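PDB 4NJ5: probable histone-lysine N-methyltransferase, H3 lysine-9 specific SUVH9 from Arabidopsis thaliana, which probably binds methylated DNA and recruits RNA polymerase V to silenced chromatin in RNA-directed DNA methylation, apparently without methyltransferase activity of its own. Local coordinates for residues A[164-178]-A[190-202]. Numbering follows the deposited sequence.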
ATOM      1  N   MET A 164     -23.055 -19.637 -11.720  1.00 20.41           N
ATOM      2  CA  MET A 164     -21.883 -19.852 -12.564  1.00 21.88           C
ATOM      3  C   MET A 164     -22.323 -20.413 -13.911  1.00 24.95           C
ATOM      4  O   MET A 164     -21.925 -19.908 -14.965  1.00 26.98           O
ATOM      5  CB  MET A 164     -20.896 -20.817 -11.895  1.00 21.75           C
ATOM      6  CG  MET A 164     -20.205 -20.272 -10.653  1.00 21.87           C
ATOM      7  SD  MET A 164     -19.047 -18.932 -11.003  1.00 28.60           S
ATOM      8  CE  MET A 164     -17.709 -19.820 -11.799  1.00 24.98           C
ATOM      9  N   GLU A 165     -23.148 -21.457 -13.863  1.00 25.31           N
ATOM     10  CA  GLU A 165     -23.701 -22.072 -15.068  1.00 28.20           C
ATOM     11  C   GLU A 165     -24.373 -21.041 -15.973  1.00 29.03           C
ATOM     12  O   GLU A 165     -24.129 -20.986 -17.179  1.00 25.05           O
ATOM     13  CB  GLU A 165     -24.687 -23.177 -14.670  1.00 47.03           C
ATOM     14  CG  GLU A 165     -25.838 -23.395 -15.638  1.00 52.48           C
ATOM     15  CD  GLU A 165     -25.406 -24.063 -16.925  1.00 59.89           C
ATOM     16  OE1 GLU A 165     -24.386 -24.785 -16.914  1.00 59.02           O
ATOM     17  OE2 GLU A 165     -26.095 -23.871 -17.947  1.00 66.26           O
ATOM     18  N   ARG A 166     -25.214 -20.217 -15.367  1.00 31.00           N
ATOM     19  CA  ARG A 166     -25.942 -19.198 -16.096  1.00 32.01           C
ATOM     20  C   ARG A 166     -25.005 -18.154 -16.699  1.00 33.40           C
ATOM     21  O   ARG A 166     -25.224 -17.686 -17.818  1.00 31.58           O
ATOM     22  CB  ARG A 166     -26.966 -18.524 -15.182  1.00 34.52           C
ATOM     23  CG  ARG A 166     -28.400 -18.890 -15.507  1.00 41.19           C
ATOM     24  CD  ARG A 166     -28.614 -20.397 -15.534  1.00 42.91           C
ATOM     25  NE  ARG A 166     -29.728 -20.756 -16.406  1.00 52.17           N
ATOM     26  CZ  ARG A 166     -29.590 -21.169 -17.662  1.00 58.43           C
ATOM     27  NH1 ARG A 166     -28.380 -21.298 -18.189  1.00 56.29           N
ATOM     28  NH2 ARG A 166     -30.661 -21.464 -18.388  1.00 62.94           N
ATOM     29  N   SER A 167     -23.961 -17.792 -15.961  1.00 26.82           N
ATOM     30  CA  SER A 167     -22.985 -16.839 -16.473  1.00 28.53           C
ATOM     31  C   SER A 167     -22.228 -17.418 -17.661  1.00 28.82           C
ATOM     32  O   SER A 167     -21.878 -16.688 -18.591  1.00 27.20           O
ATOM     33  CB  SER A 167     -22.023 -16.380 -15.375  1.00 34.51           C
ATOM     34  OG  SER A 167     -22.613 -15.355 -14.593  1.00 35.03           O
ATOM     35  N   MET A 168     -21.980 -18.727 -17.637  1.00 28.99           N
ATOM     36  CA  MET A 168     -21.423 -19.387 -18.813  1.00 31.85           C
ATOM     37  C   MET A 168     -22.391 -19.249 -19.971  1.00 34.72           C
ATOM     38  O   MET A 168     -22.005 -18.887 -21.082  1.00 35.62           O
ATOM     39  CB  MET A 168     -21.167 -20.873 -18.571  1.00 32.98           C
ATOM     40  CG  MET A 168     -20.766 -21.609 -19.848  1.00 30.48           C
ATOM     41  SD  MET A 168     -20.545 -23.385 -19.653  1.00 38.77           S
ATOM     42  CE  MET A 168     -22.219 -23.884 -19.249  1.00 49.15           C
ATOM     43  N   TYR A 169     -23.655 -19.546 -19.693  1.00 35.85           N
ATOM     44  CA  TYR A 169     -24.693 -19.527 -20.714  1.00 36.55           C
ATOM     45  C   TYR A 169     -24.862 -18.152 -21.348  1.00 37.22           C
ATOM     46  O   TYR A 169     -24.959 -18.039 -22.569  1.00 38.91           O
ATOM     47  CB  TYR A 169     -26.020 -20.006 -20.122  1.00 43.30           C
ATOM     48  CG  TYR A 169     -27.195 -19.952 -21.075  1.00 48.20           C
ATOM     49  CD1 TYR A 169     -27.498 -21.030 -21.898  1.00 48.22           C
ATOM     50  CD2 TYR A 169     -28.010 -18.831 -21.138  1.00 50.66           C
ATOM     51  CE1 TYR A 169     -28.574 -20.986 -22.762  1.00 51.83           C
ATOM     52  CE2 TYR A 169     -29.084 -18.778 -21.999  1.00 51.61           C
ATOM     53  CZ  TYR A 169     -29.363 -19.857 -22.808  1.00 55.50           C
ATOM     54  OH  TYR A 169     -30.436 -19.808 -23.668  1.00 63.42           O
ATOM     55  N   TYR A 170     -24.896 -17.109 -20.523  1.00 39.07           N
ATOM     56  CA  TYR A 170     -25.159 -15.761 -21.026  1.00 39.70           C
ATOM     57  C   TYR A 170     -23.884 -14.988 -21.363  1.00 39.33           C
ATOM     58  O   TYR A 170     -23.939 -13.803 -21.686  1.00 42.20           O
ATOM     59  CB  TYR A 170     -26.023 -14.971 -20.037  1.00 33.53           C
ATOM     60  CG  TYR A 170     -27.420 -15.528 -19.864  1.00 34.71           C
ATOM     61  CD1 TYR A 170     -28.406 -15.296 -20.817  1.00 40.50           C
ATOM     62  CD2 TYR A 170     -27.754 -16.282 -18.749  1.00 32.62           C
ATOM     63  CE1 TYR A 170     -29.686 -15.805 -20.663  1.00 39.97           C
ATOM     64  CE2 TYR A 170     -29.027 -16.795 -18.586  1.00 34.15           C
ATOM     65  CZ  TYR A 170     -29.988 -16.558 -19.545  1.00 36.32           C
ATOM     66  OH  TYR A 170     -31.256 -17.064 -19.374  1.00 37.99           O
ATOM     67  N   GLY A 171     -22.743 -15.667 -21.291  1.00 34.64           N
ATOM     68  CA  GLY A 171     -21.463 -15.065 -21.619  1.00 35.04           C
ATOM     69  C   GLY A 171     -21.080 -13.906 -20.718  1.00 33.24           C
ATOM     70  O   GLY A 171     -20.504 -12.918 -21.170  1.00 32.53           O
ATOM     71  N   ILE A 172     -21.391 -14.040 -19.433  1.00 35.36           N
ATOM     72  CA  ILE A 172     -21.173 -12.964 -18.469  1.00 35.95           C
ATOM     73  C   ILE A 172     -19.706 -12.748 -18.120  1.00 35.01           C
ATOM     74  O   ILE A 172     -18.985 -13.690 -17.789  1.00 40.35           O
ATOM     75  CB  ILE A 172     -21.972 -13.207 -17.170  1.00 38.18           C
ATOM     76  CG1 ILE A 172     -23.474 -13.118 -17.452  1.00 39.60           C
ATOM     77  CG2 ILE A 172     -21.562 -12.222 -16.082  1.00 35.97           C
ATOM     78  CD1 ILE A 172     -23.898 -11.831 -18.129  1.00 36.92           C
ATOM     79  N   GLU A 173     -19.269 -11.496 -18.209  1.00 28.44           N
ATOM     80  CA  GLU A 173     -17.961 -11.107 -17.709  1.00 31.19           C
ATOM     81  C   GLU A 173     -17.907 -11.346 -16.208  1.00 33.39           C
ATOM     82  O   GLU A 173     -18.700 -10.779 -15.456  1.00 38.21           O
ATOM     83  CB  GLU A 173     -17.713  -9.626 -17.972  1.00 46.00           C
ATOM     84  CG  GLU A 173     -17.279  -9.289 -19.378  1.00 56.09           C
ATOM     85  CD  GLU A 173     -17.147  -7.791 -19.597  1.00 65.28           C
ATOM     86  OE1 GLU A 173     -18.012  -7.033 -19.108  1.00 67.80           O
ATOM     87  OE2 GLU A 173     -16.171  -7.365 -20.252  1.00 67.43           O
ATOM     88  N   VAL A 174     -16.965 -12.175 -15.774  1.00 23.87           N
ATOM     89  CA  VAL A 174     -16.812 -12.488 -14.358  1.00 22.06           C
ATOM     90  C   VAL A 174     -15.509 -11.921 -13.797  1.00 21.39           C
ATOM     91  O   VAL A 174     -14.434 -12.166 -14.339  1.00 21.62           O
ATOM     92  CB  VAL A 174     -16.847 -14.009 -14.125  1.00 26.10           C
ATOM     93  CG1 VAL A 174     -16.525 -14.339 -12.679  1.00 22.39           C
ATOM     94  CG2 VAL A 174     -18.202 -14.581 -14.530  1.00 27.27           C
ATOM     95  N   ARG A 175     -15.607 -11.159 -12.712  1.00 20.75           N
ATOM     96  CA  ARG A 175     -14.417 -10.664 -12.030  1.00 25.26           C
ATOM     97  C   ARG A 175     -13.725 -11.793 -11.269  1.00 21.71           C
ATOM     98  O   ARG A 175     -14.376 -12.593 -10.595  1.00 20.57           O
ATOM     99  CB  ARG A 175     -14.765  -9.519 -11.074  1.00 24.00           C
ATOM    100  CG  ARG A 175     -15.305  -8.274 -11.769  1.00 23.55           C
ATOM    101  CD  ARG A 175     -15.538  -7.133 -10.788  1.00 25.07           C
ATOM    102  NE  ARG A 175     -16.601  -7.427  -9.829  1.00 28.60           N
ATOM    103  CZ  ARG A 175     -17.893  -7.194 -10.046  1.00 31.95           C
ATOM    104  NH1 ARG A 175     -18.294  -6.670 -11.197  1.00 26.54           N
ATOM    105  NH2 ARG A 175     -18.788  -7.491  -9.114  1.00 35.52           N
ATOM    106  N   VAL A 176     -12.407 -11.865 -11.403  1.00 18.74           N
ATOM    107  CA  VAL A 176     -11.614 -12.824 -10.648  1.00 18.79           C
ATOM    108  C   VAL A 176     -10.704 -12.095  -9.668  1.00 23.21           C
ATOM    109  O   VAL A 176      -9.905 -11.245 -10.065  1.00 25.20           O
ATOM    110  CB  VAL A 176     -10.748 -13.697 -11.572  1.00 18.40           C
ATOM    111  CG1 VAL A 176      -9.694 -14.447 -10.763  1.00 17.80           C
ATOM    112  CG2 VAL A 176     -11.621 -14.662 -12.355  1.00 19.51           C
ATOM    113  N   ILE A 177     -10.840 -12.417  -8.387  1.00 18.65           N
ATOM    114  CA  ILE A 177      -9.936 -11.887  -7.378  1.00 19.24           C
ATOM    115  C   ILE A 177      -9.131 -13.033  -6.784  1.00 21.03           C
ATOM    116  O   ILE A 177      -9.695 -13.986  -6.237  1.00 16.29           O
ATOM    117  CB  ILE A 177     -10.671 -11.150  -6.243  1.00 22.61           C
ATOM    118  CG1 ILE A 177     -11.330  -9.867  -6.756  1.00 22.38           C
ATOM    119  CG2 ILE A 177      -9.691 -10.813  -5.119  1.00 22.96           C
ATOM    120  CD1 ILE A 177     -12.696 -10.069  -7.387  1.00 25.83           C
ATOM    121  N   ARG A 178      -7.811 -12.946  -6.900  1.00 17.16           N
ATOM    122  CA  ARG A 178      -6.960 -14.011  -6.397  1.00 16.28           C
ATOM    123  C   ARG A 178      -6.492 -13.743  -4.972  1.00 19.78           C
ATOM    124  O   ARG A 178      -6.082 -12.631  -4.636  1.00 23.73           O
ATOM    125  CB  ARG A 178      -5.781 -14.277  -7.340  1.00 18.36           C
ATOM    126  CG  ARG A 178      -5.751 -15.714  -7.853  1.00 21.02           C
ATOM    127  CD  ARG A 178      -4.608 -15.977  -8.813  1.00 24.13           C
ATOM    128  NE  ARG A 178      -4.913 -15.541 -10.173  1.00 29.53           N
ATOM    129  CZ  ARG A 178      -5.223 -16.359 -11.174  1.00 27.67           C
ATOM    130  NH1 ARG A 178      -5.479 -15.864 -12.378  1.00 23.33           N
ATOM    131  NH2 ARG A 178      -5.273 -17.671 -10.979  1.00 26.66           N
ATOM    132  N   VAL A 190      -2.870 -11.409   0.851  1.00 17.35           N
ATOM    133  CA  VAL A 190      -3.080 -10.344  -0.117  1.00 17.15           C
ATOM    134  C   VAL A 190      -4.126 -10.771  -1.152  1.00 18.27           C
ATOM    135  O   VAL A 190      -4.047 -11.871  -1.705  1.00 19.40           O
ATOM    136  CB  VAL A 190      -1.756  -9.976  -0.834  1.00 21.36           C
ATOM    137  CG1 VAL A 190      -2.021  -9.123  -2.064  1.00 21.77           C
ATOM    138  CG2 VAL A 190      -0.810  -9.266   0.124  1.00 18.71           C
ATOM    139  N   TYR A 191      -5.113  -9.909  -1.392  1.00 19.31           N
ATOM    140  CA  TYR A 191      -6.080 -10.131  -2.466  1.00 17.46           C
ATOM    141  C   TYR A 191      -5.786  -9.197  -3.627  1.00 19.27           C
ATOM    142  O   TYR A 191      -5.693  -7.982  -3.451  1.00 23.56           O
ATOM    143  CB  TYR A 191      -7.522  -9.938  -1.978  1.00 17.95           C
ATOM    144  CG  TYR A 191      -7.907 -10.919  -0.903  1.00 17.56           C
ATOM    145  CD1 TYR A 191      -8.034 -12.270  -1.189  1.00 16.59           C
ATOM    146  CD2 TYR A 191      -8.117 -10.501   0.402  1.00 20.53           C
ATOM    147  CE1 TYR A 191      -8.365 -13.177  -0.207  1.00 18.56           C
ATOM    148  CE2 TYR A 191      -8.453 -11.399   1.391  1.00 22.90           C
ATOM    149  CZ  TYR A 191      -8.571 -12.738   1.083  1.00 23.91           C
ATOM    150  OH  TYR A 191      -8.903 -13.639   2.068  1.00 30.48           O
ATOM    151  N   VAL A 192      -5.628  -9.770  -4.815  1.00 16.72           N
ATOM    152  CA  VAL A 192      -5.315  -8.972  -5.990  1.00 17.54           C
ATOM    153  C   VAL A 192      -6.350  -9.181  -7.092  1.00 17.65           C
ATOM    154  O   VAL A 192      -6.771 -10.302  -7.367  1.00 17.34           O
ATOM    155  CB  VAL A 192      -3.881  -9.249  -6.505  1.00 18.44           C
ATOM    156  CG1 VAL A 192      -3.716 -10.707  -6.910  1.00 18.49           C
ATOM    157  CG2 VAL A 192      -3.539  -8.315  -7.659  1.00 19.56           C
ATOM    158  N   TYR A 193      -6.778  -8.084  -7.703  1.00 20.73           N
ATOM    159  CA  TYR A 193      -7.751  -8.147  -8.781  1.00 19.12           C
ATOM    160  C   TYR A 193      -7.050  -8.480 -10.095  1.00 19.77           C
ATOM    161  O   TYR A 193      -6.135  -7.775 -10.509  1.00 20.73           O
ATOM    162  CB  TYR A 193      -8.499  -6.819  -8.868  1.00 19.24           C
ATOM    163  CG  TYR A 193      -9.439  -6.704 -10.041  1.00 24.77           C
ATOM    164  CD1 TYR A 193     -10.464  -7.621 -10.229  1.00 24.95           C
ATOM    165  CD2 TYR A 193      -9.319  -5.658 -10.950  1.00 21.89           C
ATOM    166  CE1 TYR A 193     -11.333  -7.512 -11.299  1.00 26.42           C
ATOM    167  CE2 TYR A 193     -10.182  -5.541 -12.022  1.00 23.58           C
ATOM    168  CZ  TYR A 193     -11.188  -6.468 -12.190  1.00 22.26           C
ATOM    169  OH  TYR A 193     -12.045  -6.356 -13.256  1.00 23.54           O
ATOM    170  N   ASP A 194      -7.468  -9.566 -10.740  1.00 19.77           N
ATOM    171  CA  ASP A 194      -6.836 -10.008 -11.982  1.00 20.99           C
ATOM    172  C   ASP A 194      -7.678  -9.728 -13.225  1.00 22.08           C
ATOM    173  O   ASP A 194      -7.324 -10.152 -14.324  1.00 23.28           O
ATOM    174  CB  ASP A 194      -6.486 -11.500 -11.923  1.00 24.19           C
ATOM    175  CG  ASP A 194      -5.178 -11.770 -11.199  1.00 24.87           C
ATOM    176  OD1 ASP A 194      -4.353 -10.836 -11.074  1.00 21.13           O
ATOM    177  OD2 ASP A 194      -4.970 -12.925 -10.766  1.00 21.64           O
ATOM    178  N   GLY A 195      -8.792  -9.026 -13.057  1.00 21.90           N
ATOM    179  CA  GLY A 195      -9.598  -8.631 -14.197  1.00 23.23           C
ATOM    180  C   GLY A 195     -10.755  -9.555 -14.538  1.00 23.74           C
ATOM    181  O   GLY A 195     -11.332 -10.213 -13.665  1.00 21.67           O
ATOM    182  N   LEU A 196     -11.083  -9.607 -15.827  1.00 24.55           N
ATOM    183  CA  LEU A 196     -12.292 -10.274 -16.295  1.00 24.76           C
ATOM    184  C   LEU A 196     -12.016 -11.590 -17.014  1.00 25.03           C
ATOM    185  O   LEU A 196     -11.104 -11.693 -17.831  1.00 34.02           O
ATOM    186  CB  LEU A 196     -13.087  -9.334 -17.205  1.00 28.32           C
ATOM    187  CG  LEU A 196     -13.463  -7.999 -16.558  1.00 29.27           C
ATOM    188  CD1 LEU A 196     -14.155  -7.077 -17.551  1.00 30.58           C
ATOM    189  CD2 LEU A 196     -14.338  -8.239 -15.335  1.00 25.07           C
ATOM    190  N   PHE A 197     -12.823 -12.592 -16.693  1.00 24.10           N
ATOM    191  CA  PHE A 197     -12.720 -13.917 -17.280  1.00 24.32           C
ATOM    192  C   PHE A 197     -14.108 -14.312 -17.756  1.00 25.81           C
ATOM    193  O   PHE A 197     -15.105 -13.782 -17.277  1.00 26.87           O
ATOM    194  CB  PHE A 197     -12.254 -14.928 -16.227  1.00 23.72           C
ATOM    195  CG  PHE A 197     -10.783 -14.855 -15.899  1.00 25.27           C
ATOM    196  CD1 PHE A 197     -10.243 -13.741 -15.273  1.00 22.24           C
ATOM    197  CD2 PHE A 197      -9.949 -15.925 -16.185  1.00 24.49           C
ATOM    198  CE1 PHE A 197      -8.896 -13.689 -14.957  1.00 22.29           C
ATOM    199  CE2 PHE A 197      -8.603 -15.877 -15.880  1.00 25.91           C
ATOM    200  CZ  PHE A 197      -8.074 -14.758 -15.261  1.00 25.46           C
ATOM    201  N   ARG A 198     -14.181 -15.245 -18.696  1.00 30.92           N
ATOM    202  CA  ARG A 198     -15.471 -15.799 -19.092  1.00 31.85           C
ATOM    203  C   ARG A 198     -15.503 -17.295 -18.839  1.00 30.22           C
ATOM    204  O   ARG A 198     -14.493 -17.977 -18.997  1.00 29.75           O
ATOM    205  CB  ARG A 198     -15.794 -15.491 -20.557  1.00 35.41           C
ATOM    206  CG  ARG A 198     -16.562 -14.195 -20.745  1.00 39.51           C
ATOM    207  CD  ARG A 198     -17.165 -14.084 -22.136  1.00 41.58           C
ATOM    208  NE  ARG A 198     -17.727 -12.755 -22.359  1.00 42.02           N
ATOM    209  CZ  ARG A 198     -17.058 -11.747 -22.909  1.00 44.10           C
ATOM    210  NH1 ARG A 198     -15.802 -11.920 -23.301  1.00 47.19           N
ATOM    211  NH2 ARG A 198     -17.641 -10.567 -23.070  1.00 40.44           N
ATOM    212  N   ILE A 199     -16.663 -17.796 -18.428  1.00 33.29           N
ATOM    213  CA  ILE A 199     -16.831 -19.222 -18.197  1.00 33.12           C
ATOM    214  C   ILE A 199     -17.184 -19.865 -19.527  1.00 33.87           C
ATOM    215  O   ILE A 199     -18.215 -19.552 -20.115  1.00 39.45           O
ATOM    216  CB  ILE A 199     -17.946 -19.502 -17.172  1.00 31.80           C
ATOM    217  CG1 ILE A 199     -17.780 -18.606 -15.941  1.00 30.74           C
ATOM    218  CG2 ILE A 199     -17.943 -20.968 -16.769  1.00 31.80           C
ATOM    219  CD1 ILE A 199     -18.969 -18.623 -15.010  1.00 20.91           C
ATOM    220  N   VAL A 200     -16.320 -20.748 -20.014  1.00 27.47           N
ATOM    221  CA  VAL A 200     -16.490 -21.291 -21.359  1.00 29.40           C
ATOM    222  C   VAL A 200     -16.852 -22.769 -21.360  1.00 29.64           C
ATOM    223  O   VAL A 200     -17.106 -23.351 -22.418  1.00 30.21           O
ATOM    224  CB  VAL A 200     -15.223 -21.096 -22.206  1.00 45.75           C
ATOM    225  CG1 VAL A 200     -14.832 -19.627 -22.234  1.00 49.02           C
ATOM    226  CG2 VAL A 200     -14.088 -21.946 -21.655  1.00 46.69           C
ATOM    227  N   ASP A 201     -16.866 -23.373 -20.176  1.00 30.86           N
ATOM    228  CA  ASP A 201     -17.234 -24.778 -20.046  1.00 30.26           C
ATOM    229  C   ASP A 201     -17.597 -25.128 -18.606  1.00 25.06           C
ATOM    230  O   ASP A 201     -17.120 -24.498 -17.669  1.00 22.64           O
ATOM    231  CB  ASP A 201     -16.109 -25.684 -20.550  1.00 31.32           C
ATOM    232  CG  ASP A 201     -16.589 -27.087 -20.852  1.00 36.31           C
ATOM    233  OD1 ASP A 201     -17.819 -27.287 -20.913  1.00 35.27           O
ATOM    234  OD2 ASP A 201     -15.743 -27.988 -21.033  1.00 41.41           O
ATOM    235  N   SER A 202     -18.455 -26.129 -18.440  1.00 28.20           N
ATOM    236  CA  SER A 202     -18.852 -26.587 -17.111  1.00 30.81           C
ATOM    237  C   SER A 202     -19.173 -28.071 -17.145  1.00 30.18           C
ATOM    238  O   SER A 202     -19.623 -28.590 -18.168  1.00 35.00           O
ATOM    239  CB  SER A 202     -20.078 -25.822 -16.621  1.00 35.74           C
ATOM    240  OG  SER A 202     -21.246 -26.285 -17.275  1.00 42.04           O
TER
HETATM  241  O   HOH W   1     -19.232 -16.046 -18.609  1.00 22.18           O
HETATM  242  O   HOH W   2     -19.408 -18.082 -22.236  1.00 41.06           O
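Ile199 points its side chain at the helix 164-169: its CD1 reaches Met164 CE (3.7 Å) and Ser167 CB, the Ile199 and Met164 side chains crossing at about a right angle, while CG2 lies against Met168 CB. Met168, with CG anti to its N (chi1 172°), runs out over the strand and bends at its last torsion, bringing SD to 3.6 Å from Asp201 C and CE beside Ser202. Two waters bridge the backbones here, one between Ser167 O and Ile199 N, the other between Met168 O and Ile199 O. A Schellman motif with Gly171 at C-prime ends the helix, and Arg198 NE donates to Gly171 O (3.0 Å), which lies in the guanidinium plane, though NE stands well above the plane of that carbonyl.

Beyond, strands 174-178 and 190-202 pair antiparallel, with a beta bulge at Asp194-Gly195. Val176 CG2 leans obliquely on the Phe197 ring, 3.4 Å from CD1. Arg178 NE meets Asp194 OD2 almost straight (2.7 Å, 175°) in a salt bridge; that oxygen also bonds Ser229, and Arg178 NH1 pairs with Asp135.

In this SRA-domain sheet, strand 117-124 runs parallel alongside 174-180, strand 212-220 flanks 190-206, and Ile137 of strand 136-140 packs on Val176 and Phe197.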